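PDB 1O70: fasciclin-1 from Drosophila melanogaster, which acts as a neural cell adhesion molecule of insects, held at the cell surface by a probable GPI anchor and built from repeated FAS1 domains. Local coordinates for residues T125-G130 with V288-V293; S172-M177 with K202-T207; S181-Q186 with F194-P199. All coordinates share one frame; numbering follows the deposited sequence.

Interaction 1 of 3, residues T125-G130 with V288-V293; sequences TVEGGG and VYRPDV. With NAG (2-acetamido-2-deoxy-beta-D-glucopyranose), chain B.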
loop_
_atom_site.group_PDB
_atom_site.type_symbol
_atom_site.label_atom_id
_atom_site.label_comp_id
_atom_site.label_asym_id
_atom_site.label_seq_id
_atom_site.Cartn_x
_atom_site.Cartn_y
_atom_site.Cartn_z
ATOM N N THR A 125 10.277 7.911 -6.648
ATOM C CA THR A 125 9.188 7.919 -5.687
ATOM C C THR A 125 9.187 6.579 -4.963
ATOM O O THR A 125 9.735 5.590 -5.457
ATOM C CB THR A 125 7.808 8.140 -6.367
ATOM O OG1 THR A 125 7.586 7.150 -7.389
ATOM C CG2 THR A 125 7.727 9.553 -6.963
ATOM N N VAL A 126 8.594 6.559 -3.775
ATOM C CA VAL A 126 8.518 5.349 -2.968
ATOM C C VAL A 126 7.090 5.173 -2.471
ATOM O O VAL A 126 6.391 6.158 -2.204
ATOM C CB VAL A 126 9.453 5.433 -1.733
ATOM C CG1 VAL A 126 9.110 6.653 -0.885
ATOM C CG2 VAL A 126 9.320 4.166 -0.893
ATOM N N GLU A 127 6.656 3.922 -2.354
ATOM C CA GLU A 127 5.311 3.630 -1.875
ATOM C C GLU A 127 5.404 2.764 -0.634
ATOM O O GLU A 127 5.984 1.683 -0.662
ATOM C CB GLU A 127 4.482 2.892 -2.939
ATOM C CG GLU A 127 3.153 2.352 -2.388
ATOM C CD GLU A 127 2.138 3.450 -2.098
ATOM O OE1 GLU A 127 1.239 3.224 -1.263
ATOM O OE2 GLU A 127 2.227 4.534 -2.718
ATOM N N GLY A 128 4.834 3.241 0.463
ATOM C CA GLY A 128 4.879 2.459 1.681
ATOM C C GLY A 128 3.886 2.877 2.745
ATOM O O GLY A 128 3.632 4.068 2.944
ATOM N N GLY A 129 3.322 1.887 3.430
ATOM C CA GLY A 129 2.370 2.170 4.487
ATOM C C GLY A 129 1.265 3.095 4.032
ATOM O O GLY A 129 0.817 3.954 4.800
ATOM N N GLY A 130 0.845 2.916 2.776
ATOM C CA GLY A 130 -0.219 3.707 2.183
ATOM C C GLY A 130 0.240 5.069 1.715
ATOM O O GLY A 130 -0.565 5.883 1.273
ATOM N N VAL A 288 -2.286 -11.801 -2.016
ATOM C CA VAL A 288 -2.425 -10.389 -1.698
ATOM C C VAL A 288 -1.055 -9.767 -2.000
ATOM O O VAL A 288 -0.103 -9.964 -1.253
ATOM C CB VAL A 288 -2.786 -10.191 -0.199
ATOM C CG1 VAL A 288 -2.972 -8.712 0.102
ATOM C CG2 VAL A 288 -4.048 -10.959 0.144
ATOM N N TYR A 289 -0.961 -9.035 -3.107
ATOM C CA TYR A 289 0.294 -8.412 -3.530
ATOM C C TYR A 289 0.768 -7.269 -2.627
ATOM O O TYR A 289 1.939 -7.207 -2.263
ATOM C CB TYR A 289 0.165 -7.917 -4.971
ATOM C CG TYR A 289 1.444 -7.368 -5.541
ATOM C CD1 TYR A 289 2.566 -8.183 -5.696
ATOM C CD2 TYR A 289 1.543 -6.028 -5.909
ATOM C CE1 TYR A 289 3.764 -7.674 -6.205
ATOM C CE2 TYR A 289 2.737 -5.511 -6.421
ATOM C CZ TYR A 289 3.842 -6.340 -6.563
ATOM O OH TYR A 289 5.024 -5.829 -7.056
ATOM N N ARG A 290 -0.122 -6.345 -2.290
ATOM C CA ARG A 290 0.235 -5.249 -1.394
ATOM C C ARG A 290 -0.823 -5.237 -0.299
ATOM O O ARG A 290 -1.952 -4.770 -0.505
ATOM C CB ARG A 290 0.226 -3.904 -2.125
ATOM C CG ARG A 290 1.466 -3.612 -2.950
ATOM C CD ARG A 290 1.234 -2.422 -3.844
ATOM N NE ARG A 290 0.876 -1.230 -3.084
ATOM C CZ ARG A 290 0.240 -0.188 -3.611
ATOM N NH1 ARG A 290 -0.106 -0.206 -4.899
ATOM N NH2 ARG A 290 -0.043 0.864 -2.853
ATOM N N PRO A 291 -0.489 -5.792 0.864
ATOM C CA PRO A 291 -1.470 -5.797 1.944
ATOM C C PRO A 291 -1.415 -4.513 2.748
ATOM O O PRO A 291 -0.398 -3.819 2.785
ATOM C CB PRO A 291 -1.026 -6.973 2.788
ATOM C CG PRO A 291 0.466 -6.860 2.690
ATOM C CD PRO A 291 0.652 -6.664 1.192
ATOM N N ASP A 292 -2.527 -4.198 3.386
ATOM C CA ASP A 292 -2.580 -3.050 4.262
ATOM C C ASP A 292 -2.138 -1.706 3.708
ATOM O O ASP A 292 -1.329 -1.028 4.329
ATOM C CB ASP A 292 -1.766 -3.387 5.513
ATOM C CG ASP A 292 -2.129 -4.758 6.080
ATOM O OD1 ASP A 292 -3.341 -5.024 6.227
ATOM O OD2 ASP A 292 -1.227 -5.572 6.369
ATOM N N VAL A 293 -2.660 -1.306 2.555
ATOM C CA VAL A 293 -2.303 -0.005 2.011
ATOM C C VAL A 293 -3.263 0.956 2.706
ATOM O O VAL A 293 -4.332 1.259 2.191
ATOM C CB VAL A 293 -2.499 0.027 0.474
ATOM C CG1 VAL A 293 -2.224 1.428 -0.072
ATOM C CG2 VAL A 293 -1.558 -0.994 -0.189
HETATM C C1 NAG B . 3.691 7.759 -6.790
HETATM C C2 NAG B . 4.049 6.602 -7.718
HETATM C C3 NAG B . 4.516 7.174 -9.060
HETATM C C4 NAG B . 3.455 8.122 -9.652
HETATM C C5 NAG B . 3.068 9.178 -8.596
HETATM C C6 NAG B . 1.952 10.106 -9.020
HETATM C C7 NAG B . 4.909 4.536 -6.826
HETATM C C8 NAG B . 6.094 3.765 -6.261
HETATM N N2 NAG B . 5.112 5.813 -7.135
HETATM O O3 NAG B . 4.826 6.125 -9.961
HETATM O O4 NAG B . 4.006 8.792 -10.803
HETATM O O5 NAG B . 2.648 8.541 -7.373
HETATM O O6 NAG B . 0.829 9.367 -9.480
HETATM O O7 NAG B . 3.826 3.981 -6.976
#
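Glu127 OE1 forms a salt bridge with Arg290 NH2 (3.1 Å) and a weak, long ion pair with Lys164 NZ. The two side chains of the bridge meet at about a right angle, and the carboxylate and guanidinium planes are turned 61° apart, so a single oxygen engages a single nitrogen instead of the paired, coplanar grip of a bidentate bridge. Glu127 reaches across because CG lies anti to the backbone N (chi1 170°) and the chain then bends at chi2; its CG passes 3.6 Å from Arg290 NH2. The other terminal nitrogen of Arg290, NH1, is held by Asp168, which leaves the guanidinium suspended between two carboxylates and probably keeps its position well defined. This bridge joins the third FAS1 domain to the fourth: Glu127 sits on strand 123-128 of one seven-stranded sheet, Arg290 on strand 284-295 of the other. Where strand 284-295 turns its corner, a classic beta bulge sets Tyr289 and Arg290 together opposite Val302 of strand 298-303. Beside the charges, Val293 CG1 packs 3.8 Å from Gly130 CA; the same methyl lies 4.1 Å from Glu127 OE1. On the flank of strand 123-128, the N-acetylglucosamine of the glycan on Asn132 donates from N2 to Thr125 OG1 at 2.8 Å, and its acetamide methyl C8 packs 3.8 Å from Glu127 CB. The same sugar also bonds to the backbone oxygen of Ser167, placing the glycan alongside the domain junction.

Interaction 2 of 3, residues S172-M177 with K202-T207; sequences SDTYKM and KGWQKT. With SO4 (sulfate ion), chain E; SO4 (sulfate ion), chain C.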
loop_
_atom_site.group_PDB
_atom_site.type_symbol
_atom_site.label_atom_id
_atom_site.label_comp_id
_atom_site.label_asym_id
_atom_site.label_seq_id
_atom_site.Cartn_x
_atom_site.Cartn_y
_atom_site.Cartn_z
ATOM N N SER A 172 -4.703 1.753 -11.563
ATOM C CA SER A 172 -5.331 2.430 -12.699
ATOM C C SER A 172 -6.544 1.738 -13.334
ATOM O O SER A 172 -7.540 2.406 -13.641
ATOM C CB SER A 172 -4.287 2.726 -13.784
ATOM O OG SER A 172 -4.210 1.680 -14.748
ATOM N N ASP A 173 -6.478 0.420 -13.526
ATOM C CA ASP A 173 -7.602 -0.299 -14.121
ATOM C C ASP A 173 -8.808 -0.319 -13.190
ATOM O O ASP A 173 -9.918 0.062 -13.574
ATOM C CB ASP A 173 -7.203 -1.735 -14.481
ATOM C CG ASP A 173 -6.397 -1.812 -15.762
ATOM O OD1 ASP A 173 -6.289 -0.796 -16.457
ATOM O OD2 ASP A 173 -5.866 -2.886 -16.088
ATOM N N THR A 174 -8.591 -0.766 -11.960
ATOM C CA THR A 174 -9.680 -0.804 -11.006
ATOM C C THR A 174 -10.254 0.601 -10.795
ATOM O O THR A 174 -11.465 0.761 -10.646
ATOM C CB THR A 174 -9.234 -1.404 -9.651
ATOM O OG1 THR A 174 -9.012 -2.808 -9.806
ATOM C CG2 THR A 174 -10.302 -1.193 -8.588
ATOM N N TYR A 175 -9.403 1.624 -10.817
ATOM C CA TYR A 175 -9.888 2.986 -10.618
ATOM C C TYR A 175 -10.725 3.432 -11.808
ATOM O O TYR A 175 -11.756 4.089 -11.650
ATOM C CB TYR A 175 -8.719 3.954 -10.413
ATOM C CG TYR A 175 -9.097 5.414 -10.546
ATOM C CD1 TYR A 175 -10.014 6.010 -9.677
ATOM C CD2 TYR A 175 -8.540 6.199 -11.556
ATOM C CE1 TYR A 175 -10.364 7.355 -9.814
ATOM C CE2 TYR A 175 -8.878 7.537 -11.707
ATOM C CZ TYR A 175 -9.787 8.111 -10.838
ATOM O OH TYR A 175 -10.107 9.438 -11.001
ATOM N N LYS A 176 -10.282 3.070 -13.002
ATOM C CA LYS A 176 -11.010 3.439 -14.203
ATOM C C LYS A 176 -12.357 2.715 -14.300
ATOM O O LYS A 176 -13.369 3.316 -14.662
ATOM C CB LYS A 176 -10.170 3.139 -15.439
ATOM C CG LYS A 176 -10.915 3.393 -16.724
ATOM C CD LYS A 176 -9.959 3.752 -17.840
ATOM C CE LYS A 176 -9.081 2.585 -18.234
ATOM N NZ LYS A 176 -8.235 2.966 -19.403
ATOM N N MET A 177 -12.366 1.432 -13.958
ATOM C CA MET A 177 -13.582 0.639 -14.014
ATOM C C MET A 177 -14.658 1.172 -13.070
ATOM O O MET A 177 -15.848 1.065 -13.357
ATOM C CB MET A 177 -13.268 -0.816 -13.665
ATOM C CG MET A 177 -14.371 -1.789 -13.992
ATOM S SD MET A 177 -13.794 -3.488 -13.730
ATOM C CE MET A 177 -15.069 -4.141 -12.767
ATOM N N LYS A 202 -2.023 -5.786 -13.543
ATOM C CA LYS A 202 -1.614 -7.111 -14.034
ATOM C C LYS A 202 -2.770 -8.109 -13.859
ATOM O O LYS A 202 -2.970 -8.999 -14.690
ATOM C CB LYS A 202 -0.385 -7.611 -13.270
ATOM C CG LYS A 202 0.295 -8.822 -13.910
ATOM C CD LYS A 202 1.359 -9.437 -12.996
ATOM C CE LYS A 202 2.386 -8.411 -12.488
ATOM N NZ LYS A 202 3.265 -7.829 -13.545
ATOM N N GLY A 203 -3.517 -7.949 -12.768
ATOM C CA GLY A 203 -4.652 -8.812 -12.512
ATOM C C GLY A 203 -5.724 -8.660 -13.579
ATOM O O GLY A 203 -6.201 -9.666 -14.104
ATOM N N TRP A 204 -6.119 -7.429 -13.909
ATOM C CA TRP A 204 -7.134 -7.247 -14.947
ATOM C C TRP A 204 -6.581 -7.685 -16.304
ATOM O O TRP A 204 -7.337 -8.188 -17.143
ATOM C CB TRP A 204 -7.615 -5.791 -15.033
ATOM C CG TRP A 204 -8.517 -5.402 -13.882
ATOM C CD1 TRP A 204 -8.251 -4.474 -12.912
ATOM C CD2 TRP A 204 -9.809 -5.960 -13.552
ATOM N NE1 TRP A 204 -9.278 -4.427 -12.004
ATOM C CE2 TRP A 204 -10.241 -5.320 -12.370
ATOM C CE3 TRP A 204 -10.633 -6.938 -14.138
ATOM C CZ2 TRP A 204 -11.467 -5.615 -11.761
ATOM C CZ3 TRP A 204 -11.864 -7.236 -13.521
ATOM C CH2 TRP A 204 -12.259 -6.573 -12.343
ATOM N N GLN A 205 -5.274 -7.513 -16.529
ATOM C CA GLN A 205 -4.685 -7.919 -17.810
ATOM C C GLN A 205 -4.808 -9.425 -17.945
ATOM O O GLN A 205 -5.073 -9.943 -19.024
ATOM C CB GLN A 205 -3.212 -7.489 -17.894
ATOM C CG GLN A 205 -3.021 -5.979 -17.891
ATOM C CD GLN A 205 -1.594 -5.550 -17.573
ATOM O OE1 GLN A 205 -1.354 -4.416 -17.154
ATOM N NE2 GLN A 205 -0.642 -6.456 -17.768
ATOM N N LYS A 206 -4.622 -10.128 -16.834
ATOM C CA LYS A 206 -4.747 -11.574 -16.855
ATOM C C LYS A 206 -6.193 -11.950 -17.170
ATOM O O LYS A 206 -6.446 -12.904 -17.914
ATOM C CB LYS A 206 -4.347 -12.155 -15.513
ATOM C CG LYS A 206 -2.855 -12.117 -15.277
ATOM C CD LYS A 206 -2.532 -12.637 -13.894
ATOM C CE LYS A 206 -1.033 -12.652 -13.642
ATOM N NZ LYS A 206 -0.720 -13.118 -12.252
ATOM N N THR A 207 -7.133 -11.189 -16.615
ATOM C CA THR A 207 -8.548 -11.425 -16.840
ATOM C C THR A 207 -8.881 -11.190 -18.314
ATOM O O THR A 207 -9.787 -11.823 -18.866
ATOM C CB THR A 207 -9.392 -10.492 -15.966
ATOM O OG1 THR A 207 -9.131 -10.782 -14.591
ATOM C CG2 THR A 207 -10.870 -10.671 -16.253
HETATM S S SO4 E . -7.553 -0.894 -19.821
HETATM O O1 SO4 E . -7.526 0.274 -20.732
HETATM O O2 SO4 E . -8.219 -0.516 -18.557
HETATM O O3 SO4 E . -8.295 -2.002 -20.462
HETATM O O4 SO4 E . -6.167 -1.325 -19.533
HETATM S S SO4 C . 0.994 -3.737 -12.328
HETATM O O1 SO4 C . 0.942 -2.318 -11.995
HETATM O O2 SO4 C . -0.182 -4.406 -11.747
HETATM O O3 SO4 C . 0.982 -3.931 -13.785
HETATM O O4 SO4 C . 2.228 -4.314 -11.758
#
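Trp204 lays its indole against three residues of helix 172-177, and one hydrogen bond fixes its rotation. NE1 donates to Thr174 OG1 at 2.7 Å with a nearly straight N-H...O angle of 168°, and the oxygen lies almost exactly in the ring plane at the edge. Thr174 OG1 is also bonded to Pro199, so this buried hydroxyl accepts from the indole and donates its own proton to the carbonyl oxygen of Pro199. The second kind of interaction is a Met-aromatic contact. Met177 leaves its helix with CG anti to the backbone N (chi1 -167°) and runs out extended to the sulfur, which sets SD over one face of the six-membered ring, 4.0 Å from its centroid; CE continues to 3.7 Å from Trp204 CH2. Simple van der Waals packing comes from Asp173, whose CB approaches CD1 of the five-membered ring while its OD2 lies 3.6 Å from Trp204 CB. Two sulfate ions, probably from the crystallisation liquor, bind nearby: one accepts from Lys176 NZ, another, through its O2, from the backbone N of Lys202 at 2.9 Å. The N-to-C directions of the two segments differ by 74°, and their axes come no nearer than 9.6 Å, a separation bridged chiefly by the indole. Asp201, immediately before Lys202, bonds through its carboxylate to Ser172 OG and to the backbone N of Asp173, tying the start of helix 172-177 to that of helix 201-210. Beyond them, Met177 packs on helix 224-232, while Thr174 rests against strand 193-199 and Trp204 against its last residue, Pro199.

Interaction 3 of 3, residues S181-Q186 with F194-P199; sequences SHFNDQ and FTYFVP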
loop_
_atom_site.group_PDB
_atom_site.type_symbol
_atom_site.label_atom_id
_atom_site.label_comp_id
_atom_site.label_asym_id
_atom_site.label_seq_id
_atom_site.Cartn_x
_atom_site.Cartn_y
_atom_site.Cartn_z
ATOM N N SER A 181 -19.775 3.606 -13.488
ATOM C CA SER A 181 -20.988 3.553 -12.682
ATOM C C SER A 181 -20.971 4.525 -11.510
ATOM O O SER A 181 -21.883 4.521 -10.686
ATOM C CB SER A 181 -21.157 2.153 -12.111
ATOM O OG SER A 181 -20.185 1.932 -11.098
ATOM N N HIS A 182 -19.921 5.331 -11.417
ATOM C CA HIS A 182 -19.780 6.296 -10.330
ATOM C C HIS A 182 -19.632 5.574 -9.002
ATOM O O HIS A 182 -19.984 6.091 -7.937
ATOM C CB HIS A 182 -20.976 7.246 -10.310
ATOM C CG HIS A 182 -21.052 8.124 -11.522
ATOM N ND1 HIS A 182 -20.481 9.379 -11.573
ATOM C CD2 HIS A 182 -21.587 7.905 -12.746
ATOM C CE1 HIS A 182 -20.662 9.895 -12.776
ATOM N NE2 HIS A 182 -21.329 9.020 -13.508
ATOM N N PHE A 183 -19.105 4.358 -9.089
ATOM C CA PHE A 183 -18.853 3.529 -7.926
ATOM C C PHE A 183 -17.805 4.211 -7.042
ATOM O O PHE A 183 -17.869 4.118 -5.821
ATOM C CB PHE A 183 -18.319 2.170 -8.379
ATOM C CG PHE A 183 -17.862 1.290 -7.255
ATOM C CD1 PHE A 183 -18.754 0.473 -6.593
ATOM C CD2 PHE A 183 -16.536 1.302 -6.841
ATOM C CE1 PHE A 183 -18.333 -0.333 -5.544
ATOM C CE2 PHE A 183 -16.104 0.501 -5.790
ATOM C CZ PHE A 183 -17.008 -0.312 -5.140
ATOM N N ASN A 184 -16.845 4.898 -7.662
ATOM C CA ASN A 184 -15.773 5.562 -6.919
ATOM C C ASN A 184 -16.210 6.701 -6.008
ATOM O O ASN A 184 -15.642 6.897 -4.935
ATOM C CB ASN A 184 -14.710 6.124 -7.865
ATOM C CG ASN A 184 -14.096 5.078 -8.755
ATOM O OD1 ASN A 184 -14.116 3.894 -8.446
ATOM N ND2 ASN A 184 -13.524 5.516 -9.867
ATOM N N ASP A 185 -17.202 7.464 -6.452
ATOM C CA ASP A 185 -17.697 8.609 -5.698
ATOM C C ASP A 185 -17.735 8.374 -4.195
ATOM O O ASP A 185 -17.165 9.140 -3.411
ATOM C CB ASP A 185 -19.088 9.000 -6.206
ATOM C CG ASP A 185 -19.059 9.513 -7.635
ATOM O OD1 ASP A 185 -18.044 9.279 -8.328
ATOM O OD2 ASP A 185 -20.046 10.142 -8.071
ATOM N N GLN A 186 -18.393 7.298 -3.797
ATOM C CA GLN A 186 -18.534 6.956 -2.388
ATOM C C GLN A 186 -17.222 6.793 -1.619
ATOM O O GLN A 186 -17.180 7.030 -0.414
ATOM C CB GLN A 186 -19.346 5.665 -2.262
ATOM C CG GLN A 186 -18.639 4.466 -2.859
ATOM C CD GLN A 186 -19.424 3.199 -2.679
ATOM O OE1 GLN A 186 -19.943 2.929 -1.592
ATOM N NE2 GLN A 186 -19.507 2.396 -3.738
ATOM N N PHE A 194 -13.800 1.941 4.670
ATOM C CA PHE A 194 -13.769 0.960 3.605
ATOM C C PHE A 194 -12.553 0.061 3.605
ATOM O O PHE A 194 -11.442 0.478 3.937
ATOM C CB PHE A 194 -13.821 1.629 2.235
ATOM C CG PHE A 194 -14.912 2.624 2.070
ATOM C CD1 PHE A 194 -14.740 3.933 2.506
ATOM C CD2 PHE A 194 -16.092 2.279 1.423
ATOM C CE1 PHE A 194 -15.718 4.898 2.281
ATOM C CE2 PHE A 194 -17.077 3.235 1.194
ATOM C CZ PHE A 194 -16.890 4.550 1.629
ATOM N N THR A 195 -12.783 -1.186 3.218
ATOM C CA THR A 195 -11.719 -2.170 3.084
ATOM C C THR A 195 -11.894 -2.633 1.642
ATOM O O THR A 195 -12.706 -3.517 1.351
ATOM C CB THR A 195 -11.908 -3.335 4.050
ATOM O OG1 THR A 195 -11.772 -2.856 5.392
ATOM C CG2 THR A 195 -10.869 -4.397 3.805
ATOM N N TYR A 196 -11.141 -2.012 0.739
ATOM C CA TYR A 196 -11.234 -2.306 -0.686
ATOM C C TYR A 196 -10.157 -3.277 -1.171
ATOM O O TYR A 196 -8.958 -2.987 -1.089
ATOM C CB TYR A 196 -11.149 -0.986 -1.473
ATOM C CG TYR A 196 -11.719 -1.004 -2.884
ATOM C CD1 TYR A 196 -11.581 0.111 -3.715
ATOM C CD2 TYR A 196 -12.373 -2.126 -3.399
ATOM C CE1 TYR A 196 -12.065 0.115 -5.021
ATOM C CE2 TYR A 196 -12.870 -2.135 -4.707
ATOM C CZ TYR A 196 -12.708 -1.011 -5.517
ATOM O OH TYR A 196 -13.157 -1.032 -6.824
ATOM N N PHE A 197 -10.595 -4.437 -1.657
ATOM C CA PHE A 197 -9.679 -5.431 -2.191
ATOM C C PHE A 197 -9.554 -5.062 -3.654
ATOM O O PHE A 197 -10.414 -5.397 -4.469
ATOM C CB PHE A 197 -10.234 -6.849 -2.041
ATOM C CG PHE A 197 -10.405 -7.277 -0.622
ATOM C CD1 PHE A 197 -11.538 -6.900 0.086
ATOM C CD2 PHE A 197 -9.396 -7.980 0.036
ATOM C CE1 PHE A 197 -11.676 -7.207 1.433
ATOM C CE2 PHE A 197 -9.517 -8.298 1.388
ATOM C CZ PHE A 197 -10.660 -7.907 2.092
ATOM N N VAL A 198 -8.473 -4.354 -3.967
ATOM C CA VAL A 198 -8.219 -3.860 -5.311
ATOM C C VAL A 198 -7.335 -4.701 -6.221
ATOM O O VAL A 198 -6.149 -4.875 -5.960
ATOM C CB VAL A 198 -7.577 -2.469 -5.266
ATOM C CG1 VAL A 198 -7.326 -1.984 -6.666
ATOM C CG2 VAL A 198 -8.469 -1.505 -4.507
ATOM N N PRO A 199 -7.903 -5.236 -7.311
ATOM C CA PRO A 199 -7.068 -6.034 -8.214
ATOM C C PRO A 199 -6.075 -5.075 -8.904
ATOM O O PRO A 199 -6.452 -3.983 -9.324
ATOM C CB PRO A 199 -8.083 -6.615 -9.198
ATOM C CG PRO A 199 -9.353 -6.706 -8.371
ATOM C CD PRO A 199 -9.334 -5.389 -7.638
HETATM O O HOH W 1 -12.576 1.368 -8.252
#
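The rings of Phe183 and Tyr196 approach from opposite directions and meet obliquely, centroids 5.8 Å apart and planes 49° to each other, with Phe183 CE2 3.7 Å from Tyr196 CZ. Together they fold the irregular segment 181-186 against strand 193-199 of the seven-stranded sheet in the fourth FAS1 domain, where Leu231 of helix 224-232 and Leu235 touch both rings. One face of the Phe183 ring carries the amide nitrogen NE2 of Gln186, 3.4 Å above the plane and displaced toward the rim, while Asn184 OD1 lies at its edge. On Tyr196, Val198 CG2 covers one face near the rim, and a water lies at the edge in the ring plane. The hydroxyl of Tyr196 donates to this water, which in turn donates to Asn184 OD1 and thereby links the side chains of Asn184 and Tyr196. Tyr196 CG is anti to the backbone N (chi1 -159°), which carries the phenol out from the strand toward the loop. Two residues earlier in the strand, Phe194 CZ approaches the backbone oxygen of Gln186 obliquely, and the Gln186 amide plane stands at 90° to that ring. This amide is held within its own segment: NE2 donates at 3.2 Å to Phe183 O, which lies in the Gln186 amide plane, and the donor sits in the carbonyl plane of Phe183, on a lone pair.

All three contacts are buried, but only interaction 1 crosses between the two FAS1 domains; it lies near the centre of the chain, and its small interface is built mainly on one salt bridge, beside a glycan. Interactions 2 and 3 lie wholly within the fourth domain, their centres about 13 Å apart, and rely on aromatic side chains: an indole between two helices in interaction 2, a phenylalanine-tyrosine pair between loop and strand in interaction 3. Strand 193-199 supports both, with Thr174 CG2 packing 3.4 Å from Tyr196 OH, and Tyr175 O accepts from Asn184 ND2. Interactions 1 and 3 reach the same sheet, through strands 284-295 and 193-199, without touching.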